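Local coordinates for YfkN protein (Bacillus subtilis subsp. subtilis, PDB 3GVE), which belongs to the calcineurin-like phosphoesterase family and holds a manganese ion and a magnesium ion at adjoining sites that share one ligand residue, at residues A[24-29]-A[318-323]; A[39-44]-A[322-327]; A[47-52]-A[309-314]; A[76-81]-A[336-341]; A[80-83]-A[87-90]. One frame throughout, in Å; residues are numbered along the deposited sequence.

Contact 1: residues A[24-29]-A[318-323]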
# COMPACT_ATOMS: atom_id res chain seq x y z
N MSE A 24 -12.66 2.03 -6.35
CA MSE A 24 -13.91 1.87 -7.09
C MSE A 24 -13.62 1.38 -8.50
O MSE A 24 -14.11 0.36 -8.92
CB MSE A 24 -14.66 3.20 -7.14
CG MSE A 24 -15.12 3.68 -5.75
SE MSE A 24 -16.45 2.54 -4.91
CE MSE A 24 -15.24 1.58 -3.66
N MSE A 25 -12.81 2.14 -9.21
CA MSE A 25 -12.36 1.77 -10.54
C MSE A 25 -11.16 0.82 -10.48
O MSE A 25 -10.46 0.76 -9.49
CB MSE A 25 -11.99 3.01 -11.34
CG MSE A 25 -13.17 3.93 -11.62
SE MSE A 25 -14.51 3.13 -12.81
CE MSE A 25 -13.65 3.61 -14.50
N ASP A 26 -10.93 0.11 -11.58
CA ASP A 26 -9.72 -0.69 -11.70
C ASP A 26 -8.60 0.24 -12.20
O ASP A 26 -8.19 0.20 -13.36
CB ASP A 26 -9.94 -1.93 -12.60
CG ASP A 26 -10.51 -1.60 -13.98
OD1 ASP A 26 -11.11 -0.53 -14.17
OD2 ASP A 26 -10.39 -2.46 -14.86
N TYR A 27 -8.15 1.10 -11.29
CA TYR A 27 -7.31 2.26 -11.63
C TYR A 27 -6.31 2.59 -10.53
O TYR A 27 -6.66 2.66 -9.36
CB TYR A 27 -8.21 3.47 -11.91
CG TYR A 27 -7.53 4.52 -12.77
CD1 TYR A 27 -7.56 4.43 -14.16
CD2 TYR A 27 -6.85 5.58 -12.20
CE1 TYR A 27 -6.93 5.37 -14.94
CE2 TYR A 27 -6.23 6.54 -12.99
CZ TYR A 27 -6.28 6.42 -14.35
OH TYR A 27 -5.65 7.34 -15.16
N ASP A 28 -5.07 2.82 -10.94
CA ASP A 28 -4.00 3.25 -10.06
C ASP A 28 -3.83 4.76 -10.23
O ASP A 28 -3.33 5.22 -11.25
CB ASP A 28 -2.70 2.51 -10.46
CG ASP A 28 -1.47 2.98 -9.70
OD1 ASP A 28 -1.59 3.78 -8.79
OD2 ASP A 28 -0.37 2.54 -10.05
N TYR A 29 -4.26 5.54 -9.25
CA TYR A 29 -4.17 6.99 -9.34
C TYR A 29 -2.74 7.51 -9.23
O TYR A 29 -2.47 8.62 -9.65
CB TYR A 29 -5.03 7.70 -8.28
CG TYR A 29 -6.53 7.51 -8.47
CD1 TYR A 29 -7.22 8.17 -9.48
CD2 TYR A 29 -7.25 6.66 -7.63
CE1 TYR A 29 -8.56 7.98 -9.66
CE2 TYR A 29 -8.59 6.48 -7.81
CZ TYR A 29 -9.25 7.14 -8.82
OH TYR A 29 -10.59 6.95 -9.01
N THR A 318 -13.09 -10.04 -16.82
CA THR A 318 -12.24 -9.39 -17.82
C THR A 318 -12.65 -7.96 -18.16
O THR A 318 -12.00 -7.33 -18.98
CB THR A 318 -12.18 -10.22 -19.11
OG1 THR A 318 -13.48 -10.26 -19.68
CG2 THR A 318 -11.73 -11.62 -18.82
N SER A 319 -13.71 -7.46 -17.54
CA SER A 319 -14.17 -6.09 -17.80
C SER A 319 -14.79 -5.41 -16.59
O SER A 319 -15.03 -6.04 -15.58
CB SER A 319 -15.18 -6.08 -18.95
OG SER A 319 -16.32 -6.83 -18.62
N ARG A 320 -15.07 -4.12 -16.72
CA ARG A 320 -15.68 -3.33 -15.66
C ARG A 320 -17.19 -3.45 -15.69
O ARG A 320 -17.82 -3.42 -16.72
CB ARG A 320 -15.35 -1.84 -15.80
CG ARG A 320 -14.02 -1.39 -15.26
CD ARG A 320 -13.80 0.08 -15.56
NE ARG A 320 -13.65 0.33 -16.98
CZ ARG A 320 -12.52 0.23 -17.67
NH1 ARG A 320 -12.52 0.48 -18.96
NH2 ARG A 320 -11.40 -0.11 -17.09
N ASN A 321 -17.75 -3.53 -14.50
CA ASN A 321 -19.19 -3.56 -14.25
C ASN A 321 -19.77 -2.17 -14.54
O ASN A 321 -19.29 -1.15 -14.02
CB ASN A 321 -19.44 -3.85 -12.77
CG ASN A 321 -20.91 -3.86 -12.41
OD1 ASN A 321 -21.48 -2.85 -12.01
ND2 ASN A 321 -21.52 -5.03 -12.56
N GLU A 322 -20.80 -2.10 -15.37
CA GLU A 322 -21.38 -0.82 -15.75
C GLU A 322 -22.03 -0.04 -14.60
O GLU A 322 -22.03 1.16 -14.63
CB GLU A 322 -22.38 -0.98 -16.90
CG GLU A 322 -21.77 -1.51 -18.18
CD GLU A 322 -22.78 -1.68 -19.30
OE1 GLU A 322 -23.97 -1.37 -19.11
OE2 GLU A 322 -22.35 -2.12 -20.39
N THR A 323 -22.60 -0.73 -13.61
CA THR A 323 -23.30 -0.03 -12.57
C THR A 323 -22.25 0.76 -11.74
O THR A 323 -22.49 1.89 -11.33
CB THR A 323 -24.09 -0.98 -11.66
OG1 THR A 323 -25.12 -1.61 -12.44
CG2 THR A 323 -24.76 -0.29 -10.43
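R320 NH2 is gripped by two carboxylates, that of D26 across this contact and that of E34 from the neighbouring short hairpin, so the tip of the arginine is held in a double salt bridge. The bond to D26 is well made: NH2 lies 3.0 Å from D26 OD1, the N-H...O angle is 171°, and the oxygen sits at the guanidinium edge, close to its plane. On the acid the donor arrives from the syn side. The two flat groups are nevertheless turned 58° apart, and toward D26 a single nitrogen, NH2, makes the bond, so the bridge is one-pronged. D26 places its carboxylate by an uncommon torsion, CG lying between the backbone N and the carbonyl carbon (chi1 54°); the residue also centres an inverse gamma turn. Its other oxygen, OD2, is engaged by R42 NE of helix 40-53, and this second arginine probably helps keep the buried acid ionised. The bend at chi3 turns the guanidinium back toward the acid, and the two side chains cross at about a right angle, with CG and CD of R320 passing close to D26 OD1. Selenomethionine M25 adds an apolar touch, its CE lying 3.7 Å from R320 CD, obliquely to the guanidinium; M25 also rests on H332. Immediately after R320, N321 occupies the N-cap of the last helix, its OD1 accepting from V324 N and, weakly, from T323 N at 2.9 Å. The whole is a charge network linking the loop that follows the manganese ligands D19 and H21 to an asparagine-capped helix start in this calcineurin-like fold.

Contact 2: residues A[39-44]-A[322-327]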
# COMPACT_ATOMS: atom_id res chain seq x y z
N GLY A 39 -10.11 -3.59 -7.91
CA GLY A 39 -11.16 -2.60 -8.06
C GLY A 39 -12.56 -3.16 -8.01
O GLY A 39 -12.82 -4.18 -8.60
N LEU A 40 -13.44 -2.48 -7.30
CA LEU A 40 -14.83 -2.90 -7.14
C LEU A 40 -15.55 -3.03 -8.49
O LEU A 40 -16.42 -3.84 -8.62
CB LEU A 40 -15.56 -1.96 -6.19
CG LEU A 40 -16.98 -2.36 -5.76
CD1 LEU A 40 -17.05 -3.79 -5.23
CD2 LEU A 40 -17.50 -1.36 -4.75
N ALA A 41 -15.16 -2.23 -9.47
CA ALA A 41 -15.73 -2.36 -10.80
C ALA A 41 -15.54 -3.77 -11.37
O ALA A 41 -16.38 -4.23 -12.12
CB ALA A 41 -15.15 -1.31 -11.75
N ARG A 42 -14.46 -4.44 -11.01
CA ARG A 42 -14.24 -5.84 -11.40
C ARG A 42 -14.91 -6.82 -10.43
O ARG A 42 -15.53 -7.74 -10.85
CB ARG A 42 -12.75 -6.14 -11.57
CG ARG A 42 -12.21 -5.52 -12.85
CD ARG A 42 -10.71 -5.65 -13.03
NE ARG A 42 -10.32 -5.18 -14.36
CZ ARG A 42 -10.21 -5.95 -15.43
NH1 ARG A 42 -10.40 -7.26 -15.36
NH2 ARG A 42 -9.86 -5.40 -16.58
N THR A 43 -14.79 -6.57 -9.13
CA THR A 43 -15.40 -7.48 -8.16
C THR A 43 -16.91 -7.59 -8.36
O THR A 43 -17.48 -8.65 -8.16
CB THR A 43 -15.14 -7.02 -6.70
OG1 THR A 43 -13.90 -6.31 -6.64
CG2 THR A 43 -15.12 -8.21 -5.73
N ALA A 44 -17.53 -6.49 -8.77
CA ALA A 44 -18.96 -6.44 -8.99
C ALA A 44 -19.42 -7.41 -10.09
O ALA A 44 -20.56 -7.79 -10.11
CB ALA A 44 -19.40 -5.00 -9.29
N GLU A 322 -20.80 -2.10 -15.37
CA GLU A 322 -21.38 -0.82 -15.75
C GLU A 322 -22.03 -0.04 -14.60
O GLU A 322 -22.03 1.16 -14.63
CB GLU A 322 -22.38 -0.98 -16.90
CG GLU A 322 -21.77 -1.51 -18.18
CD GLU A 322 -22.78 -1.68 -19.30
OE1 GLU A 322 -23.97 -1.37 -19.11
OE2 GLU A 322 -22.35 -2.12 -20.39
N THR A 323 -22.60 -0.73 -13.61
CA THR A 323 -23.30 -0.03 -12.57
C THR A 323 -22.25 0.76 -11.74
O THR A 323 -22.49 1.89 -11.33
CB THR A 323 -24.09 -0.98 -11.66
OG1 THR A 323 -25.12 -1.61 -12.44
CG2 THR A 323 -24.76 -0.29 -10.43
N VAL A 324 -21.11 0.12 -11.50
CA VAL A 324 -20.03 0.79 -10.78
C VAL A 324 -19.50 1.97 -11.58
O VAL A 324 -19.43 3.06 -11.07
CB VAL A 324 -18.87 -0.17 -10.42
CG1 VAL A 324 -17.73 0.61 -9.77
CG2 VAL A 324 -19.40 -1.25 -9.46
N THR A 325 -19.15 1.73 -12.84
CA THR A 325 -18.58 2.78 -13.66
C THR A 325 -19.52 3.97 -13.80
O THR A 325 -19.10 5.09 -13.62
CB THR A 325 -18.18 2.25 -15.06
OG1 THR A 325 -17.25 1.19 -14.90
CG2 THR A 325 -17.52 3.34 -15.88
N ASN A 326 -20.78 3.70 -14.11
CA ASN A 326 -21.74 4.78 -14.30
C ASN A 326 -21.93 5.60 -13.03
O ASN A 326 -22.05 6.81 -13.06
CB ASN A 326 -23.09 4.23 -14.77
CG ASN A 326 -23.09 3.78 -16.23
OD1 ASN A 326 -22.15 4.05 -16.96
ND2 ASN A 326 -24.13 3.10 -16.64
N THR A 327 -21.96 4.92 -11.90
CA THR A 327 -22.22 5.59 -10.64
C THR A 327 -21.05 6.47 -10.20
O THR A 327 -21.24 7.57 -9.77
CB THR A 327 -22.56 4.55 -9.55
OG1 THR A 327 -23.68 3.78 -10.00
CG2 THR A 327 -22.94 5.23 -8.26
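V324 is the residue of helix 322-340 that fills the interface with A41 and A44 of helix 40-53, in a close antiparallel helix pair of the calcineurin-like fold. The evidence for close packing is geometric: the axes of segments 40-44 and 322-327 approach to 8.5 Å with their directions 151° apart, and the CA atoms of A41 and V324 are 5.3 Å from each other. The small alanine side chains are consistent with this close approach. The valine divides its branches between them. CG1, anti to the backbone N (chi1 175°), lies against A41, 3.7 Å from its CA and 3.8 Å from its CB. CG2 meets A44 CB, one turn on from A41, at 3.8 Å and the L40 carbonyl oxygen at 4.0 Å. All four residues are buried, and the side-chain contacts are apolar.

The solvent side is looser. E322 starts from the far side of its helix and N326 is likewise exposed, while T325 stands at the margin, beside R320, which also covers A41. A third helix, 91-98, also packs here: L40 touches V95 and M96, and T323 and T327 touch A98. T327 also turns back on its own helix, where T323 O accepts two donors, T327 N at 3.1 Å and T327 OG1 at 2.6 Å.

Contact 3: residues A[47-52]-A[309-314]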
# COMPACT_ATOMS: atom_id res chain seq x y z
N ILE A 47 -19.96 -10.48 -8.21
CA ILE A 47 -21.19 -10.30 -7.43
C ILE A 47 -22.41 -10.66 -8.31
O ILE A 47 -23.29 -11.38 -7.90
CB ILE A 47 -21.31 -8.86 -6.85
CG1 ILE A 47 -20.23 -8.62 -5.78
CG2 ILE A 47 -22.73 -8.61 -6.31
CD1 ILE A 47 -20.09 -7.19 -5.29
N GLN A 48 -22.44 -10.10 -9.52
CA GLN A 48 -23.54 -10.33 -10.45
C GLN A 48 -23.64 -11.82 -10.78
O GLN A 48 -24.72 -12.38 -10.76
CB GLN A 48 -23.34 -9.53 -11.75
CG GLN A 48 -24.55 -9.66 -12.69
CD GLN A 48 -24.43 -8.84 -13.93
OE1 GLN A 48 -23.94 -7.71 -13.91
NE2 GLN A 48 -24.93 -9.38 -15.03
N LYS A 49 -22.51 -12.44 -11.06
CA LYS A 49 -22.52 -13.86 -11.37
C LYS A 49 -23.11 -14.70 -10.24
O LYS A 49 -23.94 -15.56 -10.46
CB LYS A 49 -21.12 -14.35 -11.71
CG LYS A 49 -21.08 -15.86 -11.88
CD LYS A 49 -19.75 -16.29 -12.36
CE LYS A 49 -18.76 -16.40 -11.24
NZ LYS A 49 -17.66 -17.28 -11.63
N HIS A 50 -22.67 -14.46 -9.01
CA HIS A 50 -23.17 -15.23 -7.88
C HIS A 50 -24.64 -14.96 -7.60
O HIS A 50 -25.38 -15.87 -7.29
CB HIS A 50 -22.27 -15.01 -6.67
CG HIS A 50 -21.00 -15.79 -6.75
ND1 HIS A 50 -20.89 -17.08 -6.28
CD2 HIS A 50 -19.80 -15.48 -7.30
CE1 HIS A 50 -19.68 -17.52 -6.52
NE2 HIS A 50 -19.00 -16.57 -7.14
N ARG A 51 -25.08 -13.72 -7.77
CA ARG A 51 -26.49 -13.39 -7.61
C ARG A 51 -27.35 -14.18 -8.61
O ARG A 51 -28.44 -14.58 -8.29
CB ARG A 51 -26.74 -11.88 -7.76
CG ARG A 51 -26.47 -11.09 -6.47
CD ARG A 51 -26.73 -9.61 -6.67
NE ARG A 51 -26.98 -8.96 -5.38
CZ ARG A 51 -26.67 -7.70 -5.10
NH1 ARG A 51 -26.08 -6.93 -5.98
NH2 ARG A 51 -26.99 -7.21 -3.91
N GLU A 52 -26.83 -14.40 -9.81
CA GLU A 52 -27.57 -15.17 -10.81
C GLU A 52 -27.72 -16.64 -10.43
O GLU A 52 -28.59 -17.32 -10.91
CB GLU A 52 -26.89 -15.08 -12.18
CG GLU A 52 -26.95 -13.70 -12.79
CD GLU A 52 -25.96 -13.49 -13.94
OE1 GLU A 52 -25.10 -14.35 -14.17
OE2 GLU A 52 -26.07 -12.46 -14.57
N SER A 309 -15.75 -19.92 0.86
CA SER A 309 -14.82 -19.95 -0.25
C SER A 309 -14.54 -18.56 -0.73
O SER A 309 -15.27 -17.60 -0.36
CB SER A 309 -15.43 -20.77 -1.41
OG SER A 309 -16.62 -20.28 -1.89
N ILE A 310 -13.47 -18.37 -1.46
CA ILE A 310 -13.19 -17.07 -2.04
C ILE A 310 -12.94 -17.29 -3.52
O ILE A 310 -12.48 -18.34 -3.91
CB ILE A 310 -12.01 -16.35 -1.37
CG1 ILE A 310 -10.77 -17.27 -1.34
CG2 ILE A 310 -12.38 -15.91 0.06
CD1 ILE A 310 -9.52 -16.60 -0.80
N GLU A 311 -13.25 -16.29 -4.33
CA GLU A 311 -13.07 -16.39 -5.78
C GLU A 311 -12.32 -15.17 -6.24
O GLU A 311 -12.67 -14.07 -5.90
CB GLU A 311 -14.43 -16.48 -6.47
CG GLU A 311 -14.32 -16.54 -7.99
CD GLU A 311 -15.64 -16.84 -8.68
OE1 GLU A 311 -16.71 -16.51 -8.17
OE2 GLU A 311 -15.57 -17.39 -9.78
N SER A 312 -11.27 -15.39 -7.02
CA SER A 312 -10.48 -14.29 -7.57
C SER A 312 -11.15 -13.61 -8.76
O SER A 312 -11.84 -14.24 -9.53
CB SER A 312 -9.11 -14.82 -8.05
OG SER A 312 -9.28 -15.79 -9.06
N ILE A 313 -10.91 -12.31 -8.91
CA ILE A 313 -11.31 -11.62 -10.14
C ILE A 313 -10.40 -12.05 -11.28
O ILE A 313 -10.82 -12.10 -12.42
CB ILE A 313 -11.35 -10.08 -10.02
CG1 ILE A 313 -10.00 -9.50 -9.61
CG2 ILE A 313 -12.45 -9.67 -9.05
CD1 ILE A 313 -9.91 -7.98 -9.73
N ALA A 314 -9.17 -12.40 -10.95
CA ALA A 314 -8.24 -12.94 -11.94
C ALA A 314 -8.77 -14.23 -12.54
O ALA A 314 -9.08 -15.17 -11.84
CB ALA A 314 -6.89 -13.17 -11.33
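E311 holds CG anti to its backbone nitrogen (chi1 178°) with the chain extended beyond, which carries the carboxylate from the strand to helix 40-53. From there K49 and H50 come to meet it: H50 with CG beside its backbone N, K49 with a long chain that bends at chi3 and swings NZ toward the acid. The two oxygens are shared out. OE1 takes H50 NE2 at 2.5 Å, a very short bond with an N-H...O angle of 166°, and OE2 takes K49 NZ at 2.8 Å in a salt bridge.

The two approaches differ. The imidazole presents its edge, with OE1 nearly in the ring plane, yet it meets that oxygen almost head-on to the C-O bond; ring and carboxylate stand 86° apart. The lysine comes instead from the syn side, slightly out of the carboxylate plane. Such a short bond beside an acid is consistent with a positively charged imidazole, although a neighbouring lysine would work against that.

H50 also touches V289, and E311 packs on L46 while its backbone pairs with L287. These features belong to a beta-alpha-beta crossover: helix 40-53 connects the adjacent parallel strands 9-17 and 57-61, and a His-carboxylate bond with a lysine salt bridge fastens it to edge strand 300-312 of the same sheet.

Contact 4: residues A[76-81]-A[336-341]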
# COMPACT_ATOMS: atom_id res chain seq x y z
N VAL A 76 -13.31 13.56 1.03
CA VAL A 76 -13.17 14.31 2.26
C VAL A 76 -12.78 15.77 2.02
O VAL A 76 -13.24 16.65 2.71
CB VAL A 76 -12.27 13.56 3.29
CG1 VAL A 76 -10.80 13.64 2.92
CG2 VAL A 76 -12.50 14.07 4.69
N LYS A 77 -11.95 16.03 1.02
CA LYS A 77 -11.51 17.40 0.77
C LYS A 77 -12.58 18.24 0.09
O LYS A 77 -12.82 19.36 0.49
CB LYS A 77 -10.21 17.41 -0.05
CG LYS A 77 -9.02 16.91 0.72
CD LYS A 77 -7.75 17.07 -0.09
CE LYS A 77 -6.54 16.54 0.64
NZ LYS A 77 -5.29 16.89 -0.10
N TYR A 78 -13.21 17.70 -0.94
CA TYR A 78 -14.17 18.47 -1.74
C TYR A 78 -15.63 18.40 -1.30
O TYR A 78 -16.40 19.26 -1.65
CB TYR A 78 -14.06 18.09 -3.22
CG TYR A 78 -12.82 18.66 -3.88
CD1 TYR A 78 -12.89 19.79 -4.69
CD2 TYR A 78 -11.58 18.08 -3.68
CE1 TYR A 78 -11.75 20.30 -5.28
CE2 TYR A 78 -10.46 18.59 -4.25
CZ TYR A 78 -10.55 19.69 -5.05
OH TYR A 78 -9.41 20.19 -5.61
N GLN A 79 -15.99 17.37 -0.54
CA GLN A 79 -17.38 17.15 -0.17
C GLN A 79 -17.64 16.97 1.33
O GLN A 79 -18.72 16.57 1.70
CB GLN A 79 -17.92 15.95 -0.95
CG GLN A 79 -17.64 16.05 -2.44
CD GLN A 79 -18.36 15.00 -3.25
OE1 GLN A 79 -18.91 14.05 -2.71
NE2 GLN A 79 -18.34 15.16 -4.56
N LYS A 80 -16.67 17.30 2.18
CA LYS A 80 -16.82 17.10 3.61
C LYS A 80 -18.10 17.70 4.17
O LYS A 80 -18.84 17.04 4.87
CB LYS A 80 -15.61 17.64 4.38
CG LYS A 80 -15.70 17.41 5.89
CD LYS A 80 -14.40 17.70 6.61
CE LYS A 80 -14.66 17.87 8.08
NZ LYS A 80 -14.28 16.67 8.85
N ASP A 81 -18.34 18.97 3.89
CA ASP A 81 -19.46 19.66 4.51
C ASP A 81 -20.81 19.05 4.14
O ASP A 81 -21.62 18.80 5.00
CB ASP A 81 -19.42 21.15 4.20
CG ASP A 81 -18.26 21.84 4.87
OD1 ASP A 81 -17.85 21.39 5.95
OD2 ASP A 81 -17.75 22.82 4.30
N LEU A 336 -9.25 12.42 -10.91
CA LEU A 336 -8.15 12.57 -11.86
C LEU A 336 -7.68 14.03 -11.91
O LEU A 336 -6.51 14.29 -11.90
CB LEU A 336 -8.57 12.11 -13.24
CG LEU A 336 -8.86 10.63 -13.45
CD1 LEU A 336 -9.40 10.40 -14.85
CD2 LEU A 336 -7.65 9.73 -13.20
N GLU A 337 -8.61 14.97 -11.95
CA GLU A 337 -8.26 16.38 -12.01
C GLU A 337 -7.52 16.77 -10.74
O GLU A 337 -6.52 17.46 -10.76
CB GLU A 337 -9.53 17.22 -12.17
CG GLU A 337 -9.30 18.72 -12.31
CD GLU A 337 -10.58 19.51 -12.57
OE1 GLU A 337 -10.53 20.51 -13.31
OE2 GLU A 337 -11.64 19.17 -12.01
N TYR A 338 -8.03 16.29 -9.62
CA TYR A 338 -7.45 16.56 -8.31
C TYR A 338 -6.01 16.06 -8.21
O TYR A 338 -5.13 16.74 -7.69
CB TYR A 338 -8.34 15.91 -7.24
CG TYR A 338 -7.68 15.71 -5.90
CD1 TYR A 338 -7.32 16.77 -5.11
CD2 TYR A 338 -7.44 14.44 -5.42
CE1 TYR A 338 -6.72 16.57 -3.88
CE2 TYR A 338 -6.86 14.23 -4.23
CZ TYR A 338 -6.49 15.28 -3.45
OH TYR A 338 -5.90 15.04 -2.24
N VAL A 339 -5.77 14.86 -8.71
CA VAL A 339 -4.46 14.24 -8.64
C VAL A 339 -3.43 14.88 -9.57
O VAL A 339 -2.25 14.94 -9.27
CB VAL A 339 -4.56 12.75 -8.99
CG1 VAL A 339 -3.21 12.17 -9.18
CG2 VAL A 339 -5.31 12.02 -7.90
N ARG A 340 -3.92 15.36 -10.71
CA ARG A 340 -3.06 15.91 -11.74
C ARG A 340 -2.67 17.35 -11.42
O ARG A 340 -1.65 17.85 -11.88
CB ARG A 340 -3.73 15.78 -13.10
CG ARG A 340 -3.59 14.38 -13.69
CD ARG A 340 -4.71 14.05 -14.62
NE ARG A 340 -4.70 12.67 -15.12
CZ ARG A 340 -5.61 12.23 -15.98
NH1 ARG A 340 -5.59 10.97 -16.40
NH2 ARG A 340 -6.54 13.06 -16.43
N LYS A 341 -3.49 18.02 -10.62
CA LYS A 341 -3.27 19.42 -10.33
C LYS A 341 -2.78 20.13 -11.59
O LYS A 341 -1.98 21.06 -11.51
CB LYS A 341 -2.26 19.57 -9.21
CG LYS A 341 -2.46 18.62 -8.09
CD LYS A 341 -1.18 18.38 -7.33
CE LYS A 341 -1.00 19.39 -6.22
NZ LYS A 341 -0.27 18.77 -5.10
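Y338 OH receives a hydrogen bond from K77 NZ, 2.9 Å away, with the ammonium group at the edge of the tyrosine ring and near its plane. The lysine chain is extended beyond CG and crosses the tyrosine at about a right angle, and K77 CD lies 3.5 Å from Y338 OH. Beside it, Y78 CE2 lies 3.7 Å from Y338 CD1. The centroids of these two rings are 5.9 Å apart and their planes stand at 78°, an oblique meeting, with Y338 CD1 near the plane of the Y78 ring.

A second shell surrounds these groups. Y338 OH is also hydrogen-bonded to E73 OE2, one turn before K77, so an acid and a lysine of the same helix both engage the phenol. Y74 stacks on Y78 and also touches Y338.

Further out, R340 NE forms a salt bridge with D32 OD2, and K341 NZ one with E220 of the second subunit. The contact thus spans the surface between helix 70-85 and the C-terminal end of helix 322-340, where L336 and R340 touch Y27 of strand 27-28.

Contact 5: residues A[80-83]-A[87-90]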
# COMPACT_ATOMS: atom_id res chain seq x y z
N LYS A 80 -16.67 17.30 2.18
CA LYS A 80 -16.82 17.10 3.61
C LYS A 80 -18.10 17.70 4.17
O LYS A 80 -18.84 17.04 4.87
CB LYS A 80 -15.61 17.64 4.38
CG LYS A 80 -15.70 17.41 5.89
CD LYS A 80 -14.40 17.70 6.61
CE LYS A 80 -14.66 17.87 8.08
NZ LYS A 80 -14.28 16.67 8.85
N ASP A 81 -18.34 18.97 3.89
CA ASP A 81 -19.46 19.66 4.51
C ASP A 81 -20.81 19.05 4.14
O ASP A 81 -21.62 18.80 5.00
CB ASP A 81 -19.42 21.15 4.20
CG ASP A 81 -18.26 21.84 4.87
OD1 ASP A 81 -17.85 21.39 5.95
OD2 ASP A 81 -17.75 22.82 4.30
N ASP A 82 -21.01 18.79 2.85
CA ASP A 82 -22.26 18.20 2.39
C ASP A 82 -22.45 16.73 2.77
O ASP A 82 -23.56 16.28 2.96
CB ASP A 82 -22.43 18.39 0.89
CG ASP A 82 -22.60 19.84 0.50
OD1 ASP A 82 -23.08 20.61 1.34
OD2 ASP A 82 -22.22 20.17 -0.62
N ILE A 83 -21.35 16.00 2.91
CA ILE A 83 -21.44 14.62 3.38
C ILE A 83 -21.83 14.63 4.86
O ILE A 83 -22.69 13.88 5.29
CB ILE A 83 -20.13 13.85 3.09
CG1 ILE A 83 -20.01 13.58 1.58
CG2 ILE A 83 -20.09 12.54 3.88
CD1 ILE A 83 -18.61 13.04 1.11
N THR A 87 -26.47 16.14 3.02
CA THR A 87 -26.83 16.76 1.77
C THR A 87 -26.34 16.03 0.51
O THR A 87 -27.04 15.92 -0.47
CB THR A 87 -26.35 18.24 1.76
OG1 THR A 87 -27.13 19.04 2.69
CG2 THR A 87 -26.24 18.83 0.29
N LYS A 88 -25.11 15.53 0.56
CA LYS A 88 -24.56 14.75 -0.54
C LYS A 88 -24.25 13.40 0.02
O LYS A 88 -23.79 13.29 1.13
CB LYS A 88 -23.27 15.37 -1.05
CG LYS A 88 -23.45 16.30 -2.22
CD LYS A 88 -22.10 16.83 -2.69
CE LYS A 88 -22.11 18.35 -2.82
NZ LYS A 88 -22.01 18.78 -4.21
N THR A 89 -24.50 12.37 -0.75
CA THR A 89 -24.08 11.02 -0.39
C THR A 89 -22.59 10.84 -0.70
O THR A 89 -22.12 11.25 -1.75
CB THR A 89 -24.86 9.99 -1.20
OG1 THR A 89 -26.26 10.18 -0.96
CG2 THR A 89 -24.48 8.57 -0.78
N HIS A 90 -21.84 10.23 0.19
CA HIS A 90 -20.44 9.93 -0.11
C HIS A 90 -20.43 9.12 -1.42
O HIS A 90 -21.13 8.14 -1.53
CB HIS A 90 -19.84 9.11 1.04
CG HIS A 90 -18.35 8.98 0.97
ND1 HIS A 90 -17.70 8.45 -0.12
CD2 HIS A 90 -17.39 9.34 1.85
CE1 HIS A 90 -16.40 8.47 0.10
NE2 HIS A 90 -16.18 9.00 1.29
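The corner between helix 70-85 and helix 91-98 is closed here, as the loop turns back on the last turn of the first helix. D82 O receives K88 N at 3.0 Å. The hydrogen points almost straight at the oxygen, with an N-H...O angle of 171°, but the donor stands well above the carbonyl plane, 62° out of it, and so does not use a lone pair. The same oxygen also has a weak bond from S85 OG, and S85 OG is bonded in turn to T87 OG1, so one serine hydroxyl connects helix end and loop.

D82 CB and K88 CB meet at 3.7 Å, and the lysine chain runs past the aspartate, bent at chi3 and chi4. Their charged ends make at most a long and doubtful salt bridge, D82 OD2 to K88 NZ 3.9 Å, because the acid oxygen is not securely placed. On the inner side, the CA-H of I83 points to K88 O over 3.5 Å between the heavy atoms. I83 then extends its CD1 to 3.8 Å from H90 CA and 4.0 Å from H90 CD2, obliquely to the ring.

In H90, CG anti to the backbone N (chi1 -168°) turns the ring so that ND1 accepts from I92 N, while T121 of helix 115-123 touches both H90 and I83. This is a short loop between two helices, the second begun by a histidine N-cap.

From the N terminus, the chain passes strand 9-17 to residues 24-29, which contact 1 ties to the start of the last helix, closing a loop of almost 290 residues. Helix 40-53 follows, serving contact 2, which ends on that same helix start, and contact 3, which nests inside both loops and joins that helix to the sheet. Contacts 1 and 2 share E322 and T323. Contact 4 begins on helix 70-85 and crosses contacts 1, 2 and 3, reaching the far end of helix 322-340. Contact 5, a short turn sharing K80 and D81 with contact 4, is nested within contacts 1 to 3.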